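Local structure of sortase-like protein (Streptococcus suis, 3RE9) at residues T113-L123 with G169-H179. The protein is a class C sortase, a transpeptidase that probably joins pilin subunits covalently during assembly of pili on the bacterial surface. Numbering follows the deposited sequence.
Sequences TFYIHNIVETL and GHRIPYVAEEH
With CG anti to the carbonyl carbon in Y115 (chi1 -48°) and anti to the backbone N in H179 (chi1 159°), the two rings, Y115 from strand 113-117 and H179 from the C-terminal tail, lie face to face. Their planes are only 4° apart and their centroids 4.3 Å, while the two side chains run in opposite directions. H117 meets the same imidazole at its edge, its CE1 4.0 Å from H179 NE2. H179 and Y174 lie too close in the model, however, so details of both contacts are doubtful. A hydrogen bond between H117 ND1 and T122 OG1, 2.8 Å long, joins the two arms of the hairpin and, with one from NE2 to E48, fixes the ring's rotation.

T122 also turns its methyl onto Y174: CG2 sits over the face, 3.9 Å from the ring centroid, a CH-pi contact. The side chains of Y174 and Y115 cross at about a right angle. Further along, L123 CD2 lies over one face of the R171 guanidinium, 3.3 Å from NH2. R171 NH1 makes a salt bridge with D148, whereas E121 is too distant for one and shares with NH2 a weakly held water.

The contact thus folds the C-terminal tail back over the hairpin of strands 113-117 and 122-133. Strand 122-133 lies between 113-117 and 163-172 in the sheet of the sortase fold, and the F114 ring, its edge at G169 N, extends past strand 163-172 to A150 and L152 of strand 148-156.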
ATOM      1  N   THR A 113      14.335   1.727   4.811  1.00 16.64           N
ATOM      2  CA  THR A 113      13.305   2.738   4.784  1.00 15.39           C
ATOM      3  C   THR A 113      12.679   2.870   3.377  1.00 15.09           C
ATOM      4  O   THR A 113      13.381   2.855   2.357  1.00 14.98           O
ATOM      5  CB  THR A 113      13.908   4.078   5.258  1.00 15.01           C
ATOM      6  OG1 THR A 113      14.291   3.943   6.634  1.00 15.92           O
ATOM      7  CG2 THR A 113      12.926   5.232   5.141  1.00 15.88           C
ATOM      8  N   PHE A 114      11.351   2.962   3.336  1.00 13.96           N
ATOM      9  CA  PHE A 114      10.669   3.338   2.115  1.00 13.02           C
ATOM     10  C   PHE A 114       9.704   4.481   2.390  1.00 12.60           C
ATOM     11  O   PHE A 114       9.343   4.737   3.550  1.00 12.62           O
ATOM     12  CB  PHE A 114      10.051   2.135   1.373  1.00 12.08           C
ATOM     13  CG  PHE A 114       8.935   1.449   2.104  1.00 11.68           C
ATOM     14  CD1 PHE A 114       9.200   0.326   2.919  1.00 11.87           C
ATOM     15  CD2 PHE A 114       7.595   1.873   1.938  1.00  9.15           C
ATOM     16  CE1 PHE A 114       8.140  -0.348   3.598  1.00 10.44           C
ATOM     17  CE2 PHE A 114       6.539   1.218   2.610  1.00  8.35           C
ATOM     18  CZ  PHE A 114       6.813   0.122   3.449  1.00  9.66           C
ATOM     19  N   TYR A 115       9.353   5.191   1.317  1.00 11.93           N
ATOM     20  CA  TYR A 115       8.481   6.361   1.349  1.00 11.69           C
ATOM     21  C   TYR A 115       7.323   6.175   0.393  1.00 11.40           C
ATOM     22  O   TYR A 115       7.483   5.596  -0.706  1.00 10.70           O
ATOM     23  CB  TYR A 115       9.230   7.659   0.959  1.00 12.28           C
ATOM     24  CG  TYR A 115      10.532   7.828   1.685  1.00 12.95           C
ATOM     25  CD1 TYR A 115      11.745   7.525   1.054  1.00 13.16           C
ATOM     26  CD2 TYR A 115      10.554   8.223   3.029  1.00 12.96           C
ATOM     27  CE1 TYR A 115      12.965   7.622   1.751  1.00 14.54           C
ATOM     28  CE2 TYR A 115      11.755   8.314   3.729  1.00 14.01           C
ATOM     29  CZ  TYR A 115      12.963   8.024   3.087  1.00 14.27           C
ATOM     30  OH  TYR A 115      14.158   8.146   3.774  1.00 13.56           O
ATOM     31  N   ILE A 116       6.160   6.657   0.833  1.00 10.79           N
ATOM     32  CA  ILE A 116       5.027   6.810  -0.023  1.00  9.90           C
ATOM     33  C   ILE A 116       4.767   8.301  -0.125  1.00 11.04           C
ATOM     34  O   ILE A 116       4.557   8.969   0.887  1.00 11.35           O
ATOM     35  CB  ILE A 116       3.805   6.046   0.512  1.00 10.48           C
ATOM     36  CG1 ILE A 116       4.085   4.521   0.527  1.00  8.59           C
ATOM     37  CG2 ILE A 116       2.532   6.413  -0.302  1.00  7.41           C
ATOM     38  CD1 ILE A 116       2.962   3.703   1.174  1.00  7.41           C
ATOM     39  N   HIS A 117       4.822   8.818  -1.355  1.00 11.24           N
ATOM     40  CA  HIS A 117       4.607  10.229  -1.634  1.00 11.75           C
ATOM     41  C   HIS A 117       3.174  10.464  -2.154  1.00 12.03           C
ATOM     42  O   HIS A 117       2.837  10.062  -3.265  1.00 12.39           O
ATOM     43  CB  HIS A 117       5.587  10.728  -2.689  1.00 11.72           C
ATOM     44  CG  HIS A 117       7.036  10.478  -2.374  1.00 13.58           C
ATOM     45  ND1 HIS A 117       7.747  11.237  -1.468  1.00 14.33           N
ATOM     46  CD2 HIS A 117       7.924   9.605  -2.907  1.00 13.17           C
ATOM     47  CE1 HIS A 117       9.000  10.816  -1.429  1.00 14.33           C
ATOM     48  NE2 HIS A 117       9.133   9.827  -2.291  1.00 14.56           N
ATOM     49  N   ASN A 118       2.325  11.081  -1.347  1.00 11.74           N
ATOM     50  CA  ASN A 118       0.963  11.337  -1.783  1.00 11.84           C
ATOM     51  C   ASN A 118       0.807  12.825  -2.025  1.00 12.08           C
ATOM     52  O   ASN A 118       1.792  13.547  -2.010  1.00 12.43           O
ATOM     53  CB  ASN A 118      -0.118  10.702  -0.853  1.00 11.72           C
ATOM     54  CG  ASN A 118      -0.060  11.206   0.621  1.00 10.17           C
ATOM     55  OD1 ASN A 118       0.067  12.391   0.890  1.00  8.59           O
ATOM     56  ND2 ASN A 118      -0.205  10.289   1.554  1.00  9.67           N
ATOM     57  N   ILE A 119      -0.408  13.282  -2.272  1.00 12.67           N
ATOM     58  CA  ILE A 119      -0.612  14.661  -2.660  1.00 13.21           C
ATOM     59  C   ILE A 119      -0.401  15.581  -1.458  1.00 13.24           C
ATOM     60  O   ILE A 119      -0.214  16.776  -1.624  1.00 12.84           O
ATOM     61  CB  ILE A 119      -2.018  14.867  -3.331  1.00 13.86           C
ATOM     62  CG1 ILE A 119      -2.102  16.226  -4.063  1.00 13.55           C
ATOM     63  CG2 ILE A 119      -3.173  14.632  -2.320  1.00 12.84           C
ATOM     64  CD1 ILE A 119      -1.197  16.360  -5.337  1.00 12.65           C
ATOM     65  N   VAL A 120      -0.412  15.000  -0.257  1.00 13.27           N
ATOM     66  CA  VAL A 120      -0.293  15.759   0.986  1.00 13.18           C
ATOM     67  C   VAL A 120       1.169  15.809   1.464  1.00 13.74           C
ATOM     68  O   VAL A 120       1.661  16.857   1.870  1.00 12.88           O
ATOM     69  CB  VAL A 120      -1.227  15.148   2.107  1.00 13.20           C
ATOM     70  CG1 VAL A 120      -0.967  15.783   3.508  1.00 11.96           C
ATOM     71  CG2 VAL A 120      -2.721  15.205   1.702  1.00 11.71           C
ATOM     72  N   GLU A 121       1.863  14.667   1.358  1.00 14.81           N
ATOM     73  CA  GLU A 121       3.027  14.377   2.173  1.00 15.31           C
ATOM     74  C   GLU A 121       3.818  13.241   1.631  1.00 15.30           C
ATOM     75  O   GLU A 121       3.305  12.385   0.920  1.00 15.69           O
ATOM     76  CB  GLU A 121       2.578  13.806   3.523  1.00 16.31           C
ATOM     77  CG  GLU A 121       2.389  14.766   4.611  1.00 17.57           C
ATOM     78  CD  GLU A 121       2.002  14.059   5.884  1.00 20.08           C
ATOM     79  OE1 GLU A 121       0.972  13.317   5.903  1.00 17.10           O
ATOM     80  OE2 GLU A 121       2.756  14.266   6.870  1.00 23.81           O
ATOM     81  N   THR A 122       5.068  13.210   2.079  1.00 15.13           N
ATOM     82  CA  THR A 122       5.875  12.018   2.109  1.00 14.13           C
ATOM     83  C   THR A 122       5.627  11.325   3.447  1.00 13.80           C
ATOM     84  O   THR A 122       5.661  11.964   4.508  1.00 13.00           O
ATOM     85  CB  THR A 122       7.353  12.370   1.956  1.00 13.49           C
ATOM     86  OG1 THR A 122       7.525  12.980   0.680  1.00 13.77           O
ATOM     87  CG2 THR A 122       8.229  11.136   2.035  1.00 12.74           C
ATOM     88  N   LEU A 123       5.373  10.018   3.358  1.00 13.33           N
ATOM     89  CA  LEU A 123       5.298   9.137   4.506  1.00 13.19           C
ATOM     90  C   LEU A 123       6.487   8.183   4.499  1.00 13.24           C
ATOM     91  O   LEU A 123       6.842   7.639   3.468  1.00 12.78           O
ATOM     92  CB  LEU A 123       4.006   8.317   4.477  1.00 12.70           C
ATOM     93  CG  LEU A 123       2.685   9.016   4.218  1.00 10.73           C
ATOM     94  CD1 LEU A 123       1.734   7.979   3.683  1.00  8.53           C
ATOM     95  CD2 LEU A 123       2.179   9.651   5.504  1.00  7.58           C
ATOM     96  N   GLY A 169       6.709  -2.345   6.740  1.00 12.97           N
ATOM     97  CA  GLY A 169       7.319  -1.304   7.552  1.00 12.85           C
ATOM     98  C   GLY A 169       6.319  -0.653   8.483  1.00 13.00           C
ATOM     99  O   GLY A 169       5.157  -0.589   8.149  1.00 13.16           O
ATOM    100  N   HIS A 170       6.766  -0.174   9.644  1.00 13.41           N
ATOM    101  CA  HIS A 170       5.923   0.651  10.548  1.00 14.32           C
ATOM    102  C   HIS A 170       6.196   2.132  10.252  1.00 14.35           C
ATOM    103  O   HIS A 170       7.275   2.490   9.776  1.00 14.77           O
ATOM    104  CB  HIS A 170       6.171   0.337  12.039  1.00 14.26           C
ATOM    105  CG  HIS A 170       7.588   0.580  12.485  1.00 16.77           C
ATOM    106  ND1 HIS A 170       8.556  -0.409  12.482  1.00 19.73           N
ATOM    107  CD2 HIS A 170       8.205   1.703  12.928  1.00 16.91           C
ATOM    108  CE1 HIS A 170       9.706   0.097  12.899  1.00 19.22           C
ATOM    109  NE2 HIS A 170       9.520   1.376  13.178  1.00 18.63           N
ATOM    110  N   ARG A 171       5.218   2.989  10.500  1.00 14.24           N
ATOM    111  CA  ARG A 171       5.390   4.412  10.255  1.00 14.70           C
ATOM    112  C   ARG A 171       6.508   4.970  11.120  1.00 15.47           C
ATOM    113  O   ARG A 171       6.596   4.652  12.294  1.00 16.49           O
ATOM    114  CB  ARG A 171       4.085   5.143  10.547  1.00 14.40           C
ATOM    115  CG  ARG A 171       4.109   6.622  10.288  1.00 12.69           C
ATOM    116  CD  ARG A 171       3.938   6.955   8.812  1.00 10.71           C
ATOM    117  NE  ARG A 171       3.823   8.411   8.689  1.00 11.70           N
ATOM    118  CZ  ARG A 171       2.691   9.099   8.829  1.00  7.88           C
ATOM    119  NH1 ARG A 171       1.544   8.475   9.050  1.00  7.26           N
ATOM    120  NH2 ARG A 171       2.707  10.413   8.722  1.00  8.06           N
ATOM    121  N   ILE A 172       7.388   5.765  10.534  1.00 16.46           N
ATOM    122  CA  ILE A 172       8.390   6.498  11.313  1.00 17.38           C
ATOM    123  C   ILE A 172       8.264   8.004  10.982  1.00 18.92           C
ATOM    124  O   ILE A 172       7.702   8.363   9.929  1.00 18.98           O
ATOM    125  CB  ILE A 172       9.843   5.932  11.144  1.00 17.06           C
ATOM    126  CG1 ILE A 172      10.274   5.900   9.678  1.00 16.43           C
ATOM    127  CG2 ILE A 172       9.932   4.520  11.703  1.00 16.52           C
ATOM    128  CD1 ILE A 172      11.791   6.072   9.446  1.00 16.98           C
ATOM    129  N   PRO A 173       8.725   8.890  11.897  1.00 19.87           N
ATOM    130  CA  PRO A 173       8.714  10.305  11.580  1.00 20.82           C
ATOM    131  C   PRO A 173       9.524  10.653  10.326  1.00 22.05           C
ATOM    132  O   PRO A 173      10.579  10.053  10.048  1.00 21.82           O
ATOM    133  CB  PRO A 173       9.346  10.931  12.819  1.00 20.39           C
ATOM    134  CG  PRO A 173       9.033   9.988  13.891  1.00 19.62           C
ATOM    135  CD  PRO A 173       9.234   8.670  13.264  1.00 20.05           C
ATOM    136  N   TYR A 174       8.997  11.606   9.567  1.00 23.43           N
ATOM    137  CA  TYR A 174       9.675  12.113   8.392  1.00 24.92           C
ATOM    138  C   TYR A 174      10.117  13.560   8.614  1.00 26.55           C
ATOM    139  O   TYR A 174       9.299  14.479   8.711  1.00 26.61           O
ATOM    140  CB  TYR A 174       8.781  11.998   7.166  1.00 24.16           C
ATOM    141  CG  TYR A 174       9.384  12.607   5.943  1.00 23.59           C
ATOM    142  CD1 TYR A 174      10.379  11.946   5.234  1.00 23.77           C
ATOM    143  CD2 TYR A 174       8.965  13.846   5.491  1.00 22.50           C
ATOM    144  CE1 TYR A 174      10.944  12.512   4.111  1.00 22.79           C
ATOM    145  CE2 TYR A 174       9.515  14.415   4.367  1.00 21.59           C
ATOM    146  CZ  TYR A 174      10.500  13.746   3.685  1.00 23.09           C
ATOM    147  OH  TYR A 174      11.036  14.321   2.565  1.00 24.34           O
ATOM    148  N   VAL A 175      11.422  13.745   8.717  1.00 28.67           N
ATOM    149  CA  VAL A 175      11.974  15.068   8.897  1.00 31.15           C
ATOM    150  C   VAL A 175      12.478  15.456   7.520  1.00 32.65           C
ATOM    151  O   VAL A 175      13.373  14.810   6.975  1.00 32.64           O
ATOM    152  CB  VAL A 175      13.116  15.110   9.980  1.00 31.25           C
ATOM    153  CG1 VAL A 175      13.518  16.547  10.293  1.00 31.22           C
ATOM    154  CG2 VAL A 175      12.695  14.409  11.269  1.00 30.69           C
ATOM    155  N   ALA A 176      11.871  16.480   6.930  1.00 34.71           N
ATOM    156  CA  ALA A 176      12.332  16.932   5.624  1.00 36.79           C
ATOM    157  C   ALA A 176      13.720  17.571   5.752  1.00 38.42           C
ATOM    158  O   ALA A 176      14.519  17.481   4.818  1.00 38.55           O
ATOM    159  CB  ALA A 176      11.326  17.889   4.974  1.00 36.91           C
ATOM    160  N   GLU A 177      14.011  18.177   6.917  1.00 40.03           N
ATOM    161  CA  GLU A 177      15.337  18.752   7.200  1.00 41.54           C
ATOM    162  C   GLU A 177      16.455  17.746   6.967  1.00 41.97           C
ATOM    163  O   GLU A 177      17.620  18.123   6.952  1.00 42.07           O
ATOM    164  CB  GLU A 177      15.450  19.350   8.625  1.00 42.15           C
ATOM    165  CG  GLU A 177      15.238  20.882   8.736  1.00 43.48           C
ATOM    166  CD  GLU A 177      16.292  21.610   9.618  1.00 46.13           C
ATOM    167  OE1 GLU A 177      16.323  21.377  10.855  1.00 46.87           O
ATOM    168  OE2 GLU A 177      17.081  22.434   9.072  1.00 45.46           O
ATOM    169  N   GLU A 178      16.092  16.474   6.802  1.00 42.89           N
ATOM    170  CA  GLU A 178      17.027  15.424   6.347  1.00 43.70           C
ATOM    171  C   GLU A 178      16.742  14.898   4.912  1.00 43.87           C
ATOM    172  O   GLU A 178      17.401  15.346   3.972  1.00 43.65           O
ATOM    173  CB  GLU A 178      17.196  14.295   7.387  1.00 43.43           C
ATOM    174  CG  GLU A 178      16.182  14.295   8.532  1.00 44.03           C
ATOM    175  CD  GLU A 178      16.054  12.930   9.220  1.00 44.85           C
ATOM    176  OE1 GLU A 178      14.942  12.338   9.196  1.00 44.98           O
ATOM    177  OE2 GLU A 178      17.067  12.450   9.788  1.00 46.38           O
ATOM    178  N   HIS A 179      15.772  13.985   4.730  1.00 44.54           N
ATOM    179  CA  HIS A 179      15.499  13.416   3.389  1.00 44.75           C
ATOM    180  C   HIS A 179      15.008  14.474   2.391  1.00 44.62           C
ATOM    181  O   HIS A 179      15.790  15.292   1.891  1.00 44.34           O
ATOM    182  CB  HIS A 179      14.548  12.202   3.424  1.00 44.50           C
ATOM    183  CG  HIS A 179      13.874  11.920   2.101  1.00 46.33           C
ATOM    184  ND1 HIS A 179      14.563  11.498   0.979  1.00 46.96           N
ATOM    185  CD2 HIS A 179      12.574  12.018   1.716  1.00 46.08           C
ATOM    186  CE1 HIS A 179      13.716  11.340  -0.026  1.00 46.68           C
ATOM    187  NE2 HIS A 179      12.502  11.646   0.395  1.00 44.51           N
TER
HETATM  188  O   HOH W   1       5.400  12.277   7.795  1.00 21.38           O